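Local structure of carbohydrate kinase, FGGY (Novosphingobium aromaticivorans, 3H6E) at residues A[98-102]-A[103-107]. The protein probably acts as a carbohydrate kinase of the FGGY family, transferring a phosphoryl group to a sugar substrate. Numbering follows the deposited sequence.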
ATOM      1  N   GLN A  98      -6.937   0.945  16.435  1.00 33.80           N
ATOM      2  CA  GLN A  98      -7.739   0.793  17.645  1.00 34.72           C
ATOM      3  C   GLN A  98      -8.081  -0.669  17.886  1.00 33.02           C
ATOM      4  O   GLN A  98      -8.559  -1.364  16.989  1.00 31.05           O
ATOM      5  CB  GLN A  98      -9.025   1.620  17.582  1.00 35.84           C
ATOM      6  CG  GLN A  98     -10.074   1.209  18.623  1.00 36.48           C
ATOM      7  CD  GLN A  98      -9.587   1.370  20.058  1.00 38.52           C
ATOM      8  OE1 GLN A  98      -8.841   2.296  20.375  1.00 41.16           O
ATOM      9  NE2 GLN A  98     -10.017   0.467  20.933  1.00 36.57           N
ATOM     10  N   SER A  99      -7.831  -1.122  19.107  1.00 33.38           N
ATOM     11  CA  SER A  99      -8.129  -2.488  19.504  1.00 32.73           C
ATOM     12  C   SER A  99      -9.622  -2.785  19.393  1.00 32.97           C
ATOM     13  O   SER A  99     -10.458  -1.893  19.529  1.00 32.61           O
ATOM     14  CB  SER A  99      -7.660  -2.726  20.937  1.00 32.08           C
ATOM     15  OG  SER A  99      -7.912  -4.056  21.337  1.00 36.56           O
ATOM     16  N   ILE A 100      -9.949  -4.045  19.138  1.00 31.90           N
ATOM     17  CA  ILE A 100     -11.336  -4.483  19.138  1.00 32.81           C
ATOM     18  C   ILE A 100     -11.494  -5.573  20.193  1.00 31.84           C
ATOM     19  O   ILE A 100     -10.661  -6.474  20.284  1.00 32.71           O
ATOM     20  CB  ILE A 100     -11.780  -4.998  17.748  1.00 31.17           C
ATOM     21  CG1 ILE A 100     -11.545  -3.920  16.680  1.00 31.87           C
ATOM     22  CG2 ILE A 100     -13.241  -5.422  17.774  1.00 29.21           C
ATOM     23  CD1 ILE A 100     -12.306  -4.136  15.379  1.00 25.55           C
ATOM     24  N   PRO A 101     -12.551  -5.479  21.010  1.00 32.28           N
ATOM     25  CA  PRO A 101     -12.789  -6.442  22.090  1.00 31.86           C
ATOM     26  C   PRO A 101     -12.748  -7.894  21.624  1.00 31.85           C
ATOM     27  O   PRO A 101     -13.288  -8.240  20.573  1.00 32.28           O
ATOM     28  CB  PRO A 101     -14.189  -6.072  22.583  1.00 31.39           C
ATOM     29  CG  PRO A 101     -14.288  -4.615  22.315  1.00 34.18           C
ATOM     30  CD  PRO A 101     -13.544  -4.390  21.017  1.00 33.93           C
ATOM     31  N   GLU A 102     -12.103  -8.726  22.432  1.00 33.95           N
ATOM     32  CA  GLU A 102     -11.902 -10.142  22.153  1.00 34.71           C
ATOM     33  C   GLU A 102     -13.174 -10.858  21.705  1.00 33.88           C
ATOM     34  O   GLU A 102     -13.224 -11.430  20.617  1.00 33.33           O
ATOM     35  CB  GLU A 102     -11.338 -10.818  23.405  1.00 36.74           C
ATOM     36  CG  GLU A 102     -10.499 -12.056  23.150  1.00 42.45           C
ATOM     37  CD  GLU A 102      -9.573 -12.365  24.317  1.00 50.33           C
ATOM     38  OE1 GLU A 102      -9.411 -11.486  25.195  1.00 47.74           O
ATOM     39  OE2 GLU A 102      -9.006 -13.481  24.355  1.00 48.51           O
ATOM     40  N   ALA A 103     -14.196 -10.832  22.552  1.00 34.91           N
ATOM     41  CA  ALA A 103     -15.432 -11.558  22.282  1.00 34.95           C
ATOM     42  C   ALA A 103     -16.101 -11.072  21.002  1.00 33.51           C
ATOM     43  O   ALA A 103     -16.687 -11.861  20.262  1.00 32.77           O
ATOM     44  CB  ALA A 103     -16.393 -11.447  23.469  1.00 32.82           C
ATOM     45  N   VAL A 104     -16.016  -9.767  20.749  1.00 33.54           N
ATOM     46  CA  VAL A 104     -16.631  -9.180  19.564  1.00 32.69           C
ATOM     47  C   VAL A 104     -15.912  -9.631  18.300  1.00 30.54           C
ATOM     48  O   VAL A 104     -16.543  -9.886  17.279  1.00 31.95           O
ATOM     49  CB  VAL A 104     -16.656  -7.634  19.630  1.00 34.88           C
ATOM     50  CG1 VAL A 104     -17.074  -7.040  18.281  1.00 33.25           C
ATOM     51  CG2 VAL A 104     -17.588  -7.164  20.734  1.00 30.77           C
HETATM   52  N   MSE A 105     -14.592  -9.745  18.384  1.00 32.09           N
HETATM   53  CA  MSE A 105     -13.779 -10.141  17.235  1.00 32.45           C
HETATM   54  C   MSE A 105     -13.942 -11.614  16.865  1.00 30.27           C
HETATM   55  O   MSE A 105     -14.085 -11.951  15.690  1.00 29.62           O
HETATM   56  CB  MSE A 105     -12.299  -9.834  17.480  1.00 29.77           C
HETATM   57  CG  MSE A 105     -11.399 -10.222  16.310  1.00 33.19           C
HETATM   58 SE   MSE A 105     -11.608  -9.056  14.743  1.00 44.01          SE
HETATM   59  CE  MSE A 105     -10.425  -7.607  15.309  1.00 31.27           C
ATOM     60  N   ALA A 106     -13.912 -12.485  17.871  1.00 31.88           N
ATOM     61  CA  ALA A 106     -14.078 -13.920  17.654  1.00 31.02           C
ATOM     62  C   ALA A 106     -15.419 -14.210  16.994  1.00 31.28           C
ATOM     63  O   ALA A 106     -15.503 -15.005  16.055  1.00 30.47           O
ATOM     64  CB  ALA A 106     -13.955 -14.675  18.967  1.00 31.03           C
ATOM     65  N   ASP A 107     -16.463 -13.557  17.492  1.00 31.12           N
ATOM     66  CA  ASP A 107     -17.788 -13.659  16.894  1.00 32.74           C
ATOM     67  C   ASP A 107     -17.721 -13.304  15.415  1.00 31.84           C
ATOM     68  O   ASP A 107     -18.292 -13.997  14.572  1.00 31.31           O
ATOM     69  CB  ASP A 107     -18.779 -12.732  17.604  1.00 34.83           C
ATOM     70  CG  ASP A 107     -19.096 -13.187  19.015  1.00 37.38           C
ATOM     71  OD1 ASP A 107     -18.271 -13.923  19.600  1.00 38.23           O
ATOM     72  OD2 ASP A 107     -20.168 -12.808  19.536  1.00 38.51           O
TER
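Pro-101 and Met-105 meet in the first turn of helix 102-109, a surface helix start with proline at the N-cap position. Two i to i+4 backbone hydrogen bonds define that turn: Met-105 N donates to Pro-101 O over 3.0 Å with an N-H...O angle of 150°, and Ala-106 N donates to Glu-102 O, also at 3.0 Å but straighter, at 172°. The backbone passes from extended at Pro-101 to helical at Glu-102.

Apolar contacts tie the incoming loop to the same turn. Pro-101 CB lies 4.0 Å from Val-104 CG2, the branch beside the valine's backbone N; Val-104 CG1 lies 4.2 Å from Ile-100 CG2, and the Ile-100 and Val-104 side chains cross at about a right angle. Helix 129-139 packs against this turn: Pro-101 touches Trp-135, Val-104 touches Trp-134 and Gln-138, and Met-105 touches Ser-131.

Selenomethionine Met-105 reaches back to Ile-100, the two side chains again crossing at about a right angle. Met-105 CG is anti to the backbone N (chi1 -180°), and bends at chi2 and chi3 bring the terminal methyl to the isoleucine: Met-105 CE lies 3.8 Å from Ile-100 CB and 3.9 Å from Ile-100 CD1.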